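Long-range contacts in Co-type Nitrile Hydratase beta subunit (Pseudomonas putida, PDB 3QYH), which pairs with the alpha subunit to form a cobalt-type nitrile hydratase, an enzyme that hydrates nitriles to the corresponding amides: residues B[38-43]-B[103-107]; B[189-195]-B[205-211]. All coordinates share one frame. Residue numbers count along the deposited sequence, not the author numbering.

Contact 1: B[38-43]-B[103-107]; sequences PALLAN and TPVLT
At the apolar centre L106 lies against residues 38-42 of helix 28-43. Its t,p rotamer (chi1 -173°, chi2 72°) brings CD2 to 3.7 Å from A39 CA and 4.0 Å from A39 CB, and to 4.4 Å from P38 CB, while its own CB sits 4.0 Å from A42 CB. Alanines at 39 and 42, three residues apart on the side of the helix that meets the loop, are small enough for it to come close: CA-CA distances are 5.3 Å for A39 and L106 and 5.2 Å for N43 and V105. The helical segment has A42 N to P38 O at 2.9 Å and N43 N to A39 O at 3.2 Å; P38, lacking an amide hydrogen, marks a kink. Segment 103-107 is irregular: T103 and P104 are extended, V105 turns to helical angles (-79/-37), and L106 returns to an extended shape.

Outward, V105 (chi1 t) places CG1 4.1 Å from A42 CB and 3.4 Å from A42 O. At the polar edge N43, chi1 m, accepts from V105 N at OD1 (3.0 Å, 163°), while its ND2 donates to N45 OD1 and to backbone of the alpha subunit. A water lies 2.9 Å from A39 O, 3.0 Å from N43 OD1 and 3.1 Å from L106 N, from which it accepts. Thus the loop between helices 88-93 and 111-117 packs on helix 28-43, its irregular backbone held by an asparagine side chain and a water, in the helical N-terminal region of the beta subunit.

Contact 2: B[189-195]-B[205-211]; sequences SFTSVEL and DTIRVDL
Backbone pairing sets the frame. Strands 183-191 and 206-212 run antiparallel, and their segments 189-191 and 206-211 approach to 4.6 Å between axes at 150°. F190 and I207 form the hydrogen-bonded pair, with F190 N to I207 O at 2.8 Å and I207 N to F190 O at 2.9 Å; S189-R208 and T191-T206 flank it as non-hydrogen-bonded pairs, CA-CA 4.4 and 4.6 Å. Past the strand, S192 N donates to D205 O (3.0 Å, 144°), and F190 O also receives a CA-H...O contact from T206 CA at 3.4 Å.

A capping bond marks the passage from strand to helix 192-196: N-cap T191, chi1 p, accepts from E194 N at OG1 (3.0 Å), as a beta-hydroxyl residue does well.

Apolar contacts gather on the face bearing F190 and I207. The F190 side chain (chi1 m, chi2 94°) puts CE1 3.9 Å from V209 CG2 and directs its ring edge at L211, CZ to CD1 4.1 Å. L195, m,t, brings CD1 3.6 Å from the branched CB of I207.

The opposite face carries S189, T191, T206 and R208; S189 CB meets the R208 aliphatic stem at CG, 4.0 Å.

Just before the strand, D205 salt-bridges a basic side chain of the alpha subunit; T206 OG1 is hydrogen-bonded to an acidic one, and T206-V209 pair in parallel with an alpha-subunit strand. The chemistry implies a strand with an apolar face (I207, V209, L211), another bearing T206 and R208, and backbone pairing on both edges.

In the fold
Contacts 1 and 2 are centred 39 Å apart on opposite sides of the chain's centre, each about 20 Å from it; their nearest atoms are about 19 Å apart. Contact 1 closes before contact 2 opens, one in the helical N-terminal region, the other in the C-terminal antiparallel sheet of the SH3 clan. What they share is the alpha subunit: N43 and P38 touch it in contact 1, whereas residues 206-209 of contact 2 pair in parallel with one of its strands, carrying the sheet across the interface. The V209 side chain of contact 2 is about 12 Å from the cobalt(III) ion, so it is no ligand of the metal.

Contact 1: B[38-43]-B[103-107]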
loop_
_atom_site.group_PDB
_atom_site.type_symbol
_atom_site.label_atom_id
_atom_site.label_comp_id
_atom_site.label_asym_id
_atom_site.label_seq_id
_atom_site.Cartn_x
_atom_site.Cartn_y
_atom_site.Cartn_z
ATOM N N PRO B 38 13.481 5.978 -0.202
ATOM C CA PRO B 38 13.481 6.957 -1.303
ATOM C C PRO B 38 14.903 7.304 -1.726
ATOM O O PRO B 38 15.165 7.571 -2.912
ATOM C CB PRO B 38 12.821 8.201 -0.688
ATOM C CG PRO B 38 12.244 7.756 0.602
ATOM C CD PRO B 38 12.904 6.523 1.041
ATOM N N ALA B 39 15.830 7.319 -0.775
ATOM C CA ALA B 39 17.213 7.653 -1.131
ATOM C C ALA B 39 17.800 6.601 -2.092
ATOM O O ALA B 39 18.434 6.934 -3.094
ATOM C CB ALA B 39 18.077 7.811 0.130
ATOM N N LEU B 40 17.555 5.330 -1.810
ATOM C CA LEU B 40 18.129 4.268 -2.613
ATOM C C LEU B 40 17.391 4.104 -3.935
ATOM O O LEU B 40 18.008 3.804 -4.948
ATOM C CB LEU B 40 18.165 2.947 -1.829
ATOM C CG LEU B 40 19.037 2.986 -0.576
ATOM C CD1 LEU B 40 18.846 1.720 0.283
ATOM C CD2 LEU B 40 20.524 3.184 -0.939
ATOM N N LEU B 41 16.075 4.281 -3.928
ATOM C CA LEU B 41 15.324 4.274 -5.179
ATOM C C LEU B 41 15.804 5.429 -6.077
ATOM O O LEU B 41 15.927 5.254 -7.279
ATOM C CB LEU B 41 13.812 4.399 -4.939
ATOM C CG LEU B 41 13.082 3.176 -4.356
ATOM C CD1 LEU B 41 11.634 3.553 -3.943
ATOM C CD2 LEU B 41 13.097 2.015 -5.351
ATOM N N ALA B 42 16.053 6.598 -5.493
ATOM C CA ALA B 42 16.477 7.765 -6.280
ATOM C C ALA B 42 17.805 7.460 -6.988
ATOM O O ALA B 42 18.013 7.863 -8.126
ATOM C CB ALA B 42 16.595 9.006 -5.416
ATOM N N ASN B 43 18.701 6.750 -6.309
ATOM C CA ASN B 43 19.957 6.323 -6.918
ATOM C C ASN B 43 19.745 5.389 -8.107
ATOM O O ASN B 43 20.627 5.219 -8.930
ATOM C CB ASN B 43 20.829 5.560 -5.908
ATOM C CG ASN B 43 21.395 6.444 -4.817
ATOM O OD1 ASN B 43 21.449 7.657 -4.950
ATOM N ND2 ASN B 43 21.817 5.823 -3.718
ATOM N N THR B 103 27.905 9.307 -5.304
ATOM C CA THR B 103 27.316 10.566 -4.916
ATOM C C THR B 103 25.814 10.355 -4.741
ATOM O O THR B 103 25.167 9.799 -5.627
ATOM C CB THR B 103 27.531 11.620 -6.023
ATOM O OG1 THR B 103 28.932 11.788 -6.255
ATOM C CG2 THR B 103 26.927 12.952 -5.609
ATOM N N PRO B 104 25.247 10.824 -3.617
ATOM C CA PRO B 104 23.814 10.573 -3.397
ATOM C C PRO B 104 22.980 11.312 -4.410
ATOM O O PRO B 104 23.216 12.491 -4.665
ATOM C CB PRO B 104 23.553 11.139 -1.988
ATOM C CG PRO B 104 24.897 11.221 -1.340
ATOM C CD PRO B 104 25.882 11.489 -2.471
ATOM N N VAL B 105 22.004 10.630 -4.990
ATOM C CA VAL B 105 21.111 11.305 -5.915
ATOM C C VAL B 105 20.063 12.106 -5.158
ATOM O O VAL B 105 19.690 13.190 -5.577
ATOM C CB VAL B 105 20.448 10.296 -6.876
ATOM C CG1 VAL B 105 19.389 10.975 -7.723
ATOM C CG2 VAL B 105 21.513 9.667 -7.750
ATOM N N LEU B 106 19.586 11.576 -4.033
ATOM C CA LEU B 106 18.590 12.317 -3.258
ATOM C C LEU B 106 19.283 13.353 -2.375
ATOM O O LEU B 106 19.822 13.014 -1.328
ATOM C CB LEU B 106 17.743 11.383 -2.405
ATOM C CG LEU B 106 16.569 12.044 -1.693
ATOM C CD1 LEU B 106 15.456 12.406 -2.681
ATOM C CD2 LEU B 106 16.043 11.141 -0.589
ATOM N N THR B 107 19.262 14.613 -2.809
ATOM C CA THR B 107 19.889 15.695 -2.060
ATOM C C THR B 107 18.823 16.608 -1.458
ATOM O O THR B 107 17.680 16.628 -1.931
ATOM C CB THR B 107 20.765 16.541 -2.993
ATOM O OG1 THR B 107 19.939 17.072 -4.040
ATOM C CG2 THR B 107 21.874 15.683 -3.605
HETATM O O HOH W 1 20.394 8.954 -2.497
#

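Contact 2: B[189-195]-B[205-211]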
loop_
_atom_site.group_PDB
_atom_site.type_symbol
_atom_site.label_atom_id
_atom_site.label_comp_id
_atom_site.label_asym_id
_atom_site.label_seq_id
_atom_site.Cartn_x
_atom_site.Cartn_y
_atom_site.Cartn_z
ATOM N N SER B 189 -14.094 -7.691 -10.191
ATOM C CA SER B 189 -14.945 -7.888 -9.021
ATOM C C SER B 189 -15.338 -9.374 -8.890
ATOM O O SER B 189 -15.793 -9.993 -9.844
ATOM C CB SER B 189 -16.199 -7.007 -9.116
ATOM O OG SER B 189 -17.073 -7.224 -8.041
ATOM N N PHE B 190 -15.152 -9.925 -7.695
ATOM C CA PHE B 190 -15.465 -11.324 -7.399
ATOM C C PHE B 190 -16.504 -11.348 -6.302
ATOM O O PHE B 190 -16.408 -10.586 -5.353
ATOM C CB PHE B 190 -14.220 -12.056 -6.875
ATOM C CG PHE B 190 -13.084 -12.113 -7.852
ATOM C CD1 PHE B 190 -12.087 -11.151 -7.825
ATOM C CD2 PHE B 190 -12.987 -13.145 -8.774
ATOM C CE1 PHE B 190 -11.019 -11.194 -8.721
ATOM C CE2 PHE B 190 -11.931 -13.192 -9.691
ATOM C CZ PHE B 190 -10.939 -12.227 -9.653
ATOM N N THR B 191 -17.483 -12.239 -6.393
ATOM C CA THR B 191 -18.430 -12.381 -5.297
ATOM C C THR B 191 -17.781 -13.149 -4.168
ATOM O O THR B 191 -16.889 -13.963 -4.386
ATOM C CB THR B 191 -19.690 -13.183 -5.694
ATOM O OG1 THR B 191 -19.287 -14.510 -6.069
ATOM C CG2 THR B 191 -20.410 -12.521 -6.865
ATOM N N SER B 192 -18.261 -12.907 -2.961
ATOM C CA SER B 192 -17.785 -13.629 -1.790
ATOM C C SER B 192 -17.935 -15.153 -1.975
ATOM O O SER B 192 -17.062 -15.934 -1.583
ATOM C CB SER B 192 -18.552 -13.147 -0.562
ATOM O OG SER B 192 -18.138 -13.816 0.612
ATOM N N VAL B 193 -19.041 -15.581 -2.576
ATOM C CA VAL B 193 -19.279 -17.012 -2.762
ATOM C C VAL B 193 -18.288 -17.610 -3.738
ATOM O O VAL B 193 -17.786 -18.707 -3.532
ATOM C CB VAL B 193 -20.731 -17.306 -3.216
ATOM C CG1 VAL B 193 -20.917 -18.792 -3.510
ATOM C CG2 VAL B 193 -21.706 -16.883 -2.136
ATOM N N GLU B 194 -17.991 -16.896 -4.808
ATOM C CA GLU B 194 -17.010 -17.390 -5.768
ATOM C C GLU B 194 -15.646 -17.598 -5.107
ATOM O O GLU B 194 -14.968 -18.600 -5.354
ATOM C CB GLU B 194 -16.859 -16.430 -6.946
ATOM C CG GLU B 194 -15.717 -16.801 -7.898
ATOM C CD GLU B 194 -16.055 -18.008 -8.799
ATOM O OE1 GLU B 194 -17.216 -18.467 -8.807
ATOM O OE2 GLU B 194 -15.161 -18.497 -9.510
ATOM N N LEU B 195 -15.215 -16.651 -4.280
ATOM C CA LEU B 195 -13.890 -16.796 -3.666
ATOM C C LEU B 195 -13.836 -17.854 -2.559
ATOM O O LEU B 195 -12.903 -18.619 -2.499
ATOM C CB LEU B 195 -13.368 -15.469 -3.121
ATOM C CG LEU B 195 -13.205 -14.317 -4.108
ATOM C CD1 LEU B 195 -12.611 -13.167 -3.340
ATOM C CD2 LEU B 195 -12.320 -14.716 -5.281
ATOM N N ASP B 205 -21.474 -9.335 -0.110
ATOM C CA ASP B 205 -20.084 -8.867 -0.193
ATOM C C ASP B 205 -19.285 -9.215 -1.449
ATOM O O ASP B 205 -19.405 -10.310 -2.009
ATOM C CB ASP B 205 -19.361 -9.240 1.085
ATOM C CG ASP B 205 -20.089 -8.711 2.302
ATOM O OD1 ASP B 205 -21.029 -7.883 2.118
ATOM O OD2 ASP B 205 -19.747 -9.118 3.422
ATOM N N THR B 206 -18.492 -8.249 -1.911
ATOM C CA THR B 206 -17.665 -8.441 -3.089
ATOM C C THR B 206 -16.223 -8.012 -2.807
ATOM O O THR B 206 -15.961 -7.177 -1.927
ATOM C CB THR B 206 -18.214 -7.692 -4.342
ATOM O OG1 THR B 206 -18.206 -6.281 -4.113
ATOM C CG2 THR B 206 -19.629 -8.139 -4.660
ATOM N N ILE B 207 -15.302 -8.609 -3.555
ATOM C CA ILE B 207 -13.877 -8.355 -3.399
ATOM C C ILE B 207 -13.372 -7.911 -4.742
ATOM O O ILE B 207 -13.573 -8.604 -5.745
ATOM C CB ILE B 207 -13.110 -9.628 -2.975
ATOM C CG1 ILE B 207 -13.577 -10.118 -1.605
ATOM C CG2 ILE B 207 -11.611 -9.337 -2.918
ATOM C CD1 ILE B 207 -14.925 -10.881 -1.628
ATOM N N ARG B 208 -12.761 -6.734 -4.780
ATOM C CA ARG B 208 -12.204 -6.215 -6.007
ATOM C C ARG B 208 -10.691 -6.370 -5.949
ATOM O O ARG B 208 -10.073 -6.131 -4.911
ATOM C CB ARG B 208 -12.646 -4.756 -6.225
ATOM C CG ARG B 208 -14.124 -4.685 -6.648
ATOM C CD ARG B 208 -14.696 -3.285 -6.798
ATOM N NE ARG B 208 -16.085 -3.382 -7.263
ATOM C CZ ARG B 208 -16.694 -2.473 -8.010
ATOM N NH1 ARG B 208 -16.053 -1.370 -8.387
ATOM N NH2 ARG B 208 -17.949 -2.680 -8.387
ATOM N N VAL B 209 -10.110 -6.792 -7.065
ATOM C CA VAL B 209 -8.668 -7.012 -7.147
ATOM C C VAL B 209 -8.136 -6.424 -8.447
ATOM O O VAL B 209 -8.770 -6.559 -9.497
ATOM C CB VAL B 209 -8.339 -8.539 -7.104
ATOM C CG1 VAL B 209 -6.833 -8.772 -6.954
ATOM C CG2 VAL B 209 -9.107 -9.240 -5.966
ATOM N N ASP B 210 -6.957 -5.805 -8.404
ATOM C CA ASP B 210 -6.390 -5.253 -9.624
ATOM C C ASP B 210 -5.439 -6.222 -10.322
ATOM O O ASP B 210 -4.435 -6.658 -9.748
ATOM C CB ASP B 210 -5.718 -3.897 -9.353
ATOM C CG ASP B 210 -6.705 -2.856 -8.847
ATOM O OD1 ASP B 210 -6.258 -1.819 -8.305
ATOM O OD2 ASP B 210 -7.934 -3.086 -8.988
ATOM N N LEU B 211 -5.756 -6.545 -11.570
ATOM C CA LEU B 211 -5.107 -7.659 -12.240
ATOM C C LEU B 211 -4.679 -7.255 -13.641
ATOM O O LEU B 211 -5.397 -6.520 -14.324
ATOM C CB LEU B 211 -6.062 -8.849 -12.294
ATOM C CG LEU B 211 -6.368 -9.443 -10.916
ATOM C CD1 LEU B 211 -7.555 -10.376 -10.988
ATOM C CD2 LEU B 211 -5.136 -10.176 -10.312
#